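Local coordinates for protein putative esterase/lipase/thioesterase (Silicibacter sp., PDB 2PBL) that probably hydrolyses ester or thioester bonds as an alpha/beta-hydrolase, although its natural substrate is not established, at residues Y45-F53 / Q115-E126; P196-V207 / I224-A232. One frame throughout, in Å; residues are numbered along the deposited sequence.

Contact 1: Y45-F53 / Q115-E126; sequences YGEGDRHKF and QISQAVTAAAKE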
# COMPACT_ATOMS: atom_id res chain seq x y z
N TYR A 45 5.44 -7.60 14.40
CA TYR A 45 4.75 -8.70 13.70
C TYR A 45 5.76 -9.81 13.39
O TYR A 45 5.40 -10.88 12.91
CB TYR A 45 3.99 -8.26 12.44
CG TYR A 45 4.84 -7.78 11.27
CD1 TYR A 45 5.46 -8.69 10.39
CD2 TYR A 45 4.99 -6.42 11.00
CE1 TYR A 45 6.21 -8.26 9.34
CE2 TYR A 45 5.73 -5.98 9.90
CZ TYR A 45 6.34 -6.88 9.09
OH TYR A 45 7.06 -6.39 8.04
N GLY A 46 7.02 -9.55 13.68
CA GLY A 46 8.10 -10.48 13.39
C GLY A 46 9.29 -10.14 14.24
O GLY A 46 9.25 -9.20 15.02
N GLU A 47 10.36 -10.91 14.09
CA GLU A 47 11.56 -10.72 14.90
C GLU A 47 12.53 -9.67 14.36
O GLU A 47 13.34 -9.10 15.12
CB GLU A 47 12.28 -12.06 15.06
CG GLU A 47 11.50 -13.10 15.90
CD GLU A 47 11.45 -12.79 17.41
OE1 GLU A 47 12.49 -12.38 17.98
OE2 GLU A 47 10.39 -13.01 18.04
N GLY A 48 12.47 -9.40 13.06
CA GLY A 48 13.41 -8.47 12.44
C GLY A 48 13.20 -7.04 12.89
O GLY A 48 12.11 -6.67 13.32
N ASP A 49 14.25 -6.23 12.78
CA ASP A 49 14.15 -4.83 13.17
C ASP A 49 13.03 -4.10 12.43
O ASP A 49 12.40 -3.21 13.00
CB ASP A 49 15.49 -4.08 12.93
CG ASP A 49 16.66 -4.63 13.79
OD1 ASP A 49 16.39 -5.25 14.85
OD2 ASP A 49 17.86 -4.42 13.40
N ARG A 50 12.78 -4.46 11.18
CA ARG A 50 11.75 -3.76 10.36
C ARG A 50 10.42 -4.54 10.31
O ARG A 50 9.50 -4.19 9.53
CB ARG A 50 12.27 -3.44 8.96
CG ARG A 50 13.40 -2.45 8.94
CD ARG A 50 14.01 -2.30 7.59
NE ARG A 50 13.07 -1.77 6.60
CZ ARG A 50 12.93 -0.49 6.29
NH1 ARG A 50 13.70 0.44 6.85
NH2 ARG A 50 12.02 -0.14 5.41
N HIS A 51 10.29 -5.57 11.15
CA HIS A 51 9.00 -6.28 11.27
C HIS A 51 8.09 -5.65 12.33
O HIS A 51 7.61 -6.30 13.26
CB HIS A 51 9.19 -7.77 11.54
CG HIS A 51 9.97 -8.47 10.47
ND1 HIS A 51 10.70 -9.61 10.71
CD2 HIS A 51 10.20 -8.14 9.18
CE1 HIS A 51 11.32 -9.98 9.60
NE2 HIS A 51 11.02 -9.10 8.66
N LYS A 52 7.75 -4.38 12.09
CA LYS A 52 6.99 -3.60 13.02
C LYS A 52 5.86 -2.90 12.30
O LYS A 52 5.97 -2.67 11.10
CB LYS A 52 7.86 -2.48 13.56
CG LYS A 52 9.20 -2.86 14.14
CD LYS A 52 9.08 -3.46 15.48
CE LYS A 52 10.50 -3.70 16.02
NZ LYS A 52 10.52 -4.51 17.24
N PHE A 53 4.81 -2.57 13.06
CA PHE A 53 3.72 -1.75 12.58
C PHE A 53 3.25 -0.80 13.66
O PHE A 53 3.42 -1.04 14.85
CB PHE A 53 2.53 -2.57 12.05
CG PHE A 53 1.78 -3.37 13.08
CD1 PHE A 53 2.25 -4.60 13.54
CD2 PHE A 53 0.55 -2.94 13.54
CE1 PHE A 53 1.55 -5.32 14.49
CE2 PHE A 53 -0.19 -3.68 14.47
CZ PHE A 53 0.32 -4.89 14.93
N GLN A 115 5.92 -10.92 4.47
CA GLN A 115 5.93 -10.01 5.61
C GLN A 115 4.65 -9.19 5.77
O GLN A 115 4.13 -9.05 6.88
CB GLN A 115 7.13 -9.06 5.53
CG GLN A 115 8.43 -9.76 5.81
CD GLN A 115 9.70 -8.88 5.68
OE1 GLN A 115 9.64 -7.64 5.70
NE2 GLN A 115 10.86 -9.56 5.59
N ILE A 116 4.10 -8.70 4.65
CA ILE A 116 2.82 -7.97 4.69
C ILE A 116 1.73 -8.92 5.18
O ILE A 116 0.89 -8.52 6.00
CB ILE A 116 2.46 -7.35 3.31
CG1 ILE A 116 3.55 -6.40 2.88
CG2 ILE A 116 1.16 -6.60 3.39
CD1 ILE A 116 3.87 -5.38 4.00
N SER A 117 1.76 -10.18 4.75
CA SER A 117 0.81 -11.14 5.24
C SER A 117 0.92 -11.30 6.77
O SER A 117 -0.08 -11.34 7.47
CB SER A 117 1.01 -12.51 4.58
OG SER A 117 0.02 -13.42 5.06
N GLN A 118 2.14 -11.44 7.26
CA GLN A 118 2.39 -11.53 8.67
C GLN A 118 1.89 -10.27 9.42
O GLN A 118 1.28 -10.38 10.50
CB GLN A 118 3.89 -11.76 8.91
CG GLN A 118 4.40 -13.12 8.46
CD GLN A 118 3.74 -14.29 9.23
OE1 GLN A 118 3.65 -14.27 10.48
NE2 GLN A 118 3.30 -15.31 8.49
N ALA A 119 2.10 -9.09 8.84
CA ALA A 119 1.68 -7.83 9.43
C ALA A 119 0.17 -7.68 9.51
O ALA A 119 -0.33 -7.32 10.56
CB ALA A 119 2.28 -6.64 8.65
N VAL A 120 -0.53 -7.95 8.40
CA VAL A 120 -1.99 -7.85 8.34
C VAL A 120 -2.56 -8.80 9.37
O VAL A 120 -3.44 -8.42 10.14
CB VAL A 120 -2.53 -8.17 6.91
CG1 VAL A 120 -4.03 -8.25 6.87
CG2 VAL A 120 -2.01 -7.13 5.84
N THR A 121 -2.01 -10.02 9.40
CA THR A 121 -2.44 -11.07 10.35
C THR A 121 -2.33 -10.60 11.79
O THR A 121 -3.27 -10.76 12.53
CB THR A 121 -1.67 -12.39 10.15
OG1 THR A 121 -2.00 -12.90 8.85
CG2 THR A 121 -2.05 -13.43 11.20
N ALA A 122 -1.19 -10.02 12.17
CA ALA A 122 -0.99 -9.46 13.51
C ALA A 122 -1.92 -8.30 13.82
O ALA A 122 -2.56 -8.25 14.89
CB ALA A 122 0.45 -9.05 13.67
N ALA A 123 -2.05 -7.36 12.89
CA ALA A 123 -2.97 -6.25 13.11
C ALA A 123 -4.42 -6.77 13.30
O ALA A 123 -5.16 -6.23 14.12
CB ALA A 123 -2.88 -5.23 12.00
N ALA A 124 -4.80 -7.81 12.54
CA ALA A 124 -6.14 -8.41 12.58
C ALA A 124 -6.45 -9.10 13.93
O ALA A 124 -7.60 -9.35 14.22
CB ALA A 124 -6.32 -9.37 11.46
N LYS A 125 -5.40 -9.44 14.69
CA LYS A 125 -5.58 -9.94 16.06
C LYS A 125 -5.84 -8.81 17.05
O LYS A 125 -6.44 -9.01 18.10
CB LYS A 125 -4.34 -10.72 16.49
CG LYS A 125 -4.18 -11.96 15.63
CD LYS A 125 -3.05 -12.85 16.05
CE LYS A 125 -2.99 -14.03 15.07
NZ LYS A 125 -1.73 -14.76 15.21
N GLU A 126 -5.38 -7.62 16.72
CA GLU A 126 -5.53 -6.47 17.62
C GLU A 126 -6.88 -5.80 17.53
O GLU A 126 -7.44 -5.33 18.53
CB GLU A 126 -4.44 -5.44 17.31
CG GLU A 126 -3.09 -5.94 17.52
CD GLU A 126 -2.82 -6.20 18.97
OE1 GLU A 126 -3.25 -5.39 19.80
OE2 GLU A 126 -2.19 -7.21 19.28
O HOH W 1 6.42 -13.06 11.61
O HOH W 2 3.63 -12.75 13.50
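At the edge of an alpha/beta-hydrolase sheet, the turn after strand 39-44 and the start of strand 52-56 pack against helix 109-126 through Y45, H51 and F53. The ring of Y45 lies on the helix: A119 CB sits over one face, 3.7 Å from the ring centroid and 16° off its normal, a CH-pi contact. The opposite face is taken by the backbone carbon C of H51, so the ring is held flat between helix and loop. A chi1 of 67° places CG of Y45 between its own N and carbonyl carbon, which swings the ring along the helix towards Q115 while CB remains 3.8 Å from A122 CB. Y45 CE1 comes 3.3 Å from Q115 O, and Y45 OH continues past Q115 CB to hydrogen-bond S100 O. Replacing this tyrosine by an alanine is likely to open a gap between A119 and the H51 backbone and to leave S100 O without its hydroxyl partner. Nearby, Q115 NE2 meets the edge of the H51 ring, 3.1 Å from H51 NE2, with amide and ring planes 70° apart; the angle is too poor for a hydrogen bond. Q115 OE1 accepts from E102 N, and H51 NE2 has a weak hydrogen bond to E102 OE1. Further along the helix, F53 reaches A122 CB with CE1 and A123 CB with CE2, each at 4.0 Å. Two waters link Y45 O to Q118 OE1, one only weakly to the amide. E126 forms a salt bridge with R40 of strand 39-44, while F53, A119 and A123 also touch strand 94-99, placing the helix against this end of the sheet.

Contact 2: P196-V207 / I224-A232; sequences PVEMQNRYDAKV and IWLVEAWDA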
# COMPACT_ATOMS: atom_id res chain seq x y z
N PRO A 196 0.12 -9.43 -9.44
CA PRO A 196 -1.31 -9.47 -9.19
C PRO A 196 -2.16 -9.80 -10.43
O PRO A 196 -3.17 -10.47 -10.30
CB PRO A 196 -1.57 -8.04 -8.67
CG PRO A 196 -0.34 -7.72 -8.00
CD PRO A 196 0.71 -8.23 -8.82
N VAL A 197 -1.76 -9.36 -11.63
CA VAL A 197 -2.55 -9.70 -12.81
C VAL A 197 -2.61 -11.22 -13.04
O VAL A 197 -3.55 -11.69 -13.66
CB VAL A 197 -2.06 -9.03 -14.13
CG1 VAL A 197 -2.16 -7.58 -14.04
CG2 VAL A 197 -0.64 -9.49 -14.49
N GLU A 198 -1.65 -11.96 -12.49
CA GLU A 198 -1.61 -13.44 -12.62
C GLU A 198 -2.46 -14.23 -11.64
O GLU A 198 -2.59 -15.45 -11.76
CB GLU A 198 -0.16 -13.90 -12.46
CG GLU A 198 0.69 -13.35 -13.53
CD GLU A 198 0.27 -13.82 -14.92
OE1 GLU A 198 0.16 -15.05 -15.11
OE2 GLU A 198 0.06 -12.95 -15.79
N MSE A 199 -3.01 -13.54 -10.65
CA MSE A 199 -3.75 -14.20 -9.59
C MSE A 199 -5.10 -14.54 -10.06
O MSE A 199 -5.86 -13.68 -10.45
CB MSE A 199 -3.81 -13.30 -8.36
CG MSE A 199 -2.58 -13.26 -7.65
SE MSE A 199 -2.64 -11.67 -6.38
CE MSE A 199 -4.32 -11.95 -5.41
N GLN A 200 -5.39 -15.83 -10.01
CA GLN A 200 -6.68 -16.31 -10.44
C GLN A 200 -7.61 -16.56 -9.30
O GLN A 200 -8.82 -16.50 -9.46
CB GLN A 200 -6.49 -17.56 -11.28
CG GLN A 200 -5.54 -17.36 -12.44
CD GLN A 200 -5.98 -16.24 -13.38
OE1 GLN A 200 -7.17 -15.87 -13.43
NE2 GLN A 200 -5.02 -15.69 -14.12
N ASN A 201 -7.07 -16.81 -8.12
CA ASN A 201 -7.89 -17.09 -6.98
C ASN A 201 -7.80 -15.92 -6.08
O ASN A 201 -6.69 -15.52 -5.72
CB ASN A 201 -7.38 -18.34 -6.28
CG ASN A 201 -7.32 -19.52 -7.21
OD1 ASN A 201 -6.25 -20.12 -7.41
ND2 ASN A 201 -8.46 -19.83 -7.85
N ARG A 202 -8.94 -15.32 -5.75
CA ARG A 202 -8.92 -14.18 -4.87
C ARG A 202 -10.02 -14.23 -3.83
O ARG A 202 -11.09 -14.70 -4.10
CB ARG A 202 -9.04 -12.90 -5.68
CG ARG A 202 -7.92 -12.75 -6.69
CD ARG A 202 -8.03 -11.51 -7.48
NE ARG A 202 -9.29 -11.36 -8.22
CZ ARG A 202 -9.54 -11.85 -9.42
NH1 ARG A 202 -8.65 -12.57 -10.09
NH2 ARG A 202 -10.73 -11.61 -9.98
N TYR A 203 -9.69 -13.83 -2.62
CA TYR A 203 -10.70 -13.63 -1.63
C TYR A 203 -11.72 -12.64 -2.18
O TYR A 203 -11.39 -11.73 -2.96
CB TYR A 203 -10.13 -13.06 -0.33
CG TYR A 203 -9.32 -14.07 0.48
CD1 TYR A 203 -9.95 -15.18 1.05
CD2 TYR A 203 -7.96 -13.89 0.72
CE1 TYR A 203 -9.25 -16.07 1.77
CE2 TYR A 203 -7.25 -14.79 1.46
CZ TYR A 203 -7.90 -15.89 1.98
OH TYR A 203 -7.20 -16.78 2.76
N ASP A 204 -12.96 -12.82 -1.75
CA ASP A 204 -14.04 -11.98 -2.14
C ASP A 204 -13.87 -10.64 -1.43
O ASP A 204 -13.81 -10.57 -0.17
CB ASP A 204 -15.38 -12.60 -1.74
CG ASP A 204 -15.66 -13.91 -2.49
OD1 ASP A 204 -15.19 -14.97 -2.05
OD2 ASP A 204 -16.39 -13.85 -3.49
N ALA A 205 -13.83 -9.58 -2.22
CA ALA A 205 -13.63 -8.21 -1.69
C ALA A 205 -13.86 -7.25 -2.84
O ALA A 205 -13.66 -7.63 -3.99
CB ALA A 205 -12.26 -8.02 -1.15
N LYS A 206 -14.33 -6.04 -2.53
CA LYS A 206 -14.55 -5.05 -3.57
C LYS A 206 -13.18 -4.38 -3.74
O LYS A 206 -12.63 -3.76 -2.80
CB LYS A 206 -15.61 -4.03 -3.16
CG LYS A 206 -16.11 -3.15 -4.31
CD LYS A 206 -17.23 -2.22 -3.78
CE LYS A 206 -18.06 -1.45 -4.85
NZ LYS A 206 -19.17 -0.62 -4.14
N VAL A 207 -12.66 -4.48 -4.95
CA VAL A 207 -11.38 -3.94 -5.31
C VAL A 207 -11.62 -2.71 -6.21
O VAL A 207 -12.31 -2.79 -7.20
CB VAL A 207 -10.52 -4.96 -6.13
CG1 VAL A 207 -9.14 -4.30 -6.49
CG2 VAL A 207 -10.31 -6.23 -5.36
N ILE A 224 -4.91 0.01 -15.25
CA ILE A 224 -5.89 -0.60 -16.13
C ILE A 224 -5.61 -2.09 -16.33
O ILE A 224 -6.56 -2.88 -16.52
CB ILE A 224 -6.01 0.19 -17.48
CG1 ILE A 224 -7.20 -0.29 -18.32
CG2 ILE A 224 -4.77 0.05 -18.30
CD1 ILE A 224 -8.53 0.04 -17.79
N TRP A 225 -4.34 -2.50 -16.31
CA TRP A 225 -4.06 -3.92 -16.36
C TRP A 225 -4.72 -4.68 -15.22
O TRP A 225 -5.30 -5.76 -15.46
CB TRP A 225 -2.59 -4.26 -16.43
CG TRP A 225 -1.97 -3.87 -17.73
CD1 TRP A 225 -2.56 -3.84 -18.97
CD2 TRP A 225 -0.61 -3.47 -17.92
NE1 TRP A 225 -1.65 -3.42 -19.91
CE2 TRP A 225 -0.45 -3.17 -19.29
CE3 TRP A 225 0.47 -3.31 -17.07
CZ2 TRP A 225 0.77 -2.75 -19.83
CZ3 TRP A 225 1.70 -2.89 -17.60
CH2 TRP A 225 1.83 -2.60 -18.98
N LEU A 226 -4.66 -4.10 -14.01
CA LEU A 226 -5.27 -4.73 -12.82
C LEU A 226 -6.80 -4.73 -12.94
O LEU A 226 -7.50 -5.74 -12.69
CB LEU A 226 -4.81 -4.03 -11.51
CG LEU A 226 -5.23 -4.80 -10.23
CD1 LEU A 226 -4.85 -6.26 -10.27
CD2 LEU A 226 -4.74 -4.16 -8.94
N VAL A 227 -7.32 -3.58 -13.37
CA VAL A 227 -8.75 -3.41 -13.60
C VAL A 227 -9.25 -4.47 -14.59
O VAL A 227 -10.26 -5.16 -14.33
CB VAL A 227 -9.08 -1.97 -14.05
CG1 VAL A 227 -10.52 -1.90 -14.49
CG2 VAL A 227 -8.79 -0.98 -12.97
N GLU A 228 -8.53 -4.64 -15.71
CA GLU A 228 -8.90 -5.65 -16.70
C GLU A 228 -8.86 -7.09 -16.20
O GLU A 228 -9.80 -7.85 -16.43
CB GLU A 228 -7.98 -5.57 -17.91
CG GLU A 228 -8.28 -4.41 -18.82
CD GLU A 228 -7.31 -4.28 -19.99
OE1 GLU A 228 -6.21 -4.90 -19.98
OE2 GLU A 228 -7.68 -3.51 -20.90
N ALA A 229 -7.75 -7.45 -15.57
CA ALA A 229 -7.55 -8.83 -15.08
C ALA A 229 -8.60 -9.26 -14.05
O ALA A 229 -9.08 -10.37 -14.08
CB ALA A 229 -6.19 -8.95 -14.48
N TRP A 230 -8.98 -8.35 -13.17
CA TRP A 230 -9.88 -8.67 -12.04
C TRP A 230 -11.28 -8.11 -12.16
O TRP A 230 -12.11 -8.24 -11.23
CB TRP A 230 -9.23 -8.05 -10.79
CG TRP A 230 -7.95 -8.68 -10.24
CD1 TRP A 230 -7.10 -9.57 -10.86
CD2 TRP A 230 -7.34 -8.37 -8.97
NE1 TRP A 230 -6.06 -9.89 -10.01
CE2 TRP A 230 -6.19 -9.16 -8.85
CE3 TRP A 230 -7.72 -7.55 -7.89
CZ2 TRP A 230 -5.37 -9.10 -7.75
CZ3 TRP A 230 -6.89 -7.53 -6.74
CH2 TRP A 230 -5.74 -8.30 -6.69
N ASP A 231 -11.57 -7.46 -13.28
CA ASP A 231 -12.83 -6.75 -13.40
C ASP A 231 -13.08 -5.83 -12.15
O ASP A 231 -14.18 -5.83 -11.54
CB ASP A 231 -13.94 -7.77 -13.60
CG ASP A 231 -15.24 -7.16 -14.11
OD1 ASP A 231 -15.24 -5.97 -14.52
OD2 ASP A 231 -16.26 -7.89 -14.08
N ALA A 232 -12.06 -5.07 -11.76
CA ALA A 232 -12.15 -4.24 -10.57
C ALA A 232 -12.77 -2.90 -10.92
O ALA A 232 -12.85 -2.58 -12.10
CB ALA A 232 -10.75 -4.00 -9.97
O HOH W 3 -9.31 -13.53 -12.93
O HOH W 4 -7.47 -12.75 -14.39
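The indole of W230 is sandwiched: R202 CD lies 3.3 Å above one face and L226 CD1 covers the opposite one, while V207 CG1 meets the ring edge at CE3. It belongs to helix 217-230 of the beta-alpha-beta unit 206-212, 217-230, 233-237 in the alpha/beta-hydrolase fold, and the loop leading into strand 206-212 supplies R202. The guanidinium of R202 lies flat on the same face as its CD, its plane only 11° from the indole. With R202 CZ 3.8 Å from the centroid of the five-membered ring, this is a cation-pi stack. With CD over the middle of the indole, the bend at chi3 (-57°) lays the guanidinium over the five-membered ring, towards CG and CD1. In plane at the guanidinium edge, M199 O takes a weak hydrogen bond from NH1, and a water that also donates to Q200 OE1 accepts from the same nitrogen; a second water joins Q200 OE1 to A229 O. V197 CB packs on A229 CB at 4.1 Å, and V207 CG1 also touches A232 CB, where the chain has left the helix. The selenomethionine M199 adds a Met-aromatic contact, SE at the edge of the six-membered ring and CE 3.8 Å from W230 CZ2. The indole N-H is used as well: W230 NE1 donates to P196 O at 3.0 Å, bent to 136° at the hydrogen and arriving above the carbonyl plane, from the face opposite to M199 N, the second donor to that oxygen.

Overall arrangement
Contacts 1 and 2 lie in two regions of one mixed sheet, their centres 24 Å apart and their nearest atoms about 8 Å apart without touching. Contact 1 involves the end where strand 39-44 is outermost; contact 2 involves the other end, where strand 233-237 closes the order. They are in series along the chain, the first closing before the second opens. Between these ends, the GxSxG pattern G135, S137, G139 spans the end of strand 131-136, consistent with a nucleophile elbow, and S137, H242 and E215 have the geometry of a probable catalytic triad. None of these residues belongs to either contact, though E215 falls between strand 206-212 and helix 217-230; each contact joins a flanking helix to a strand and its preceding loop.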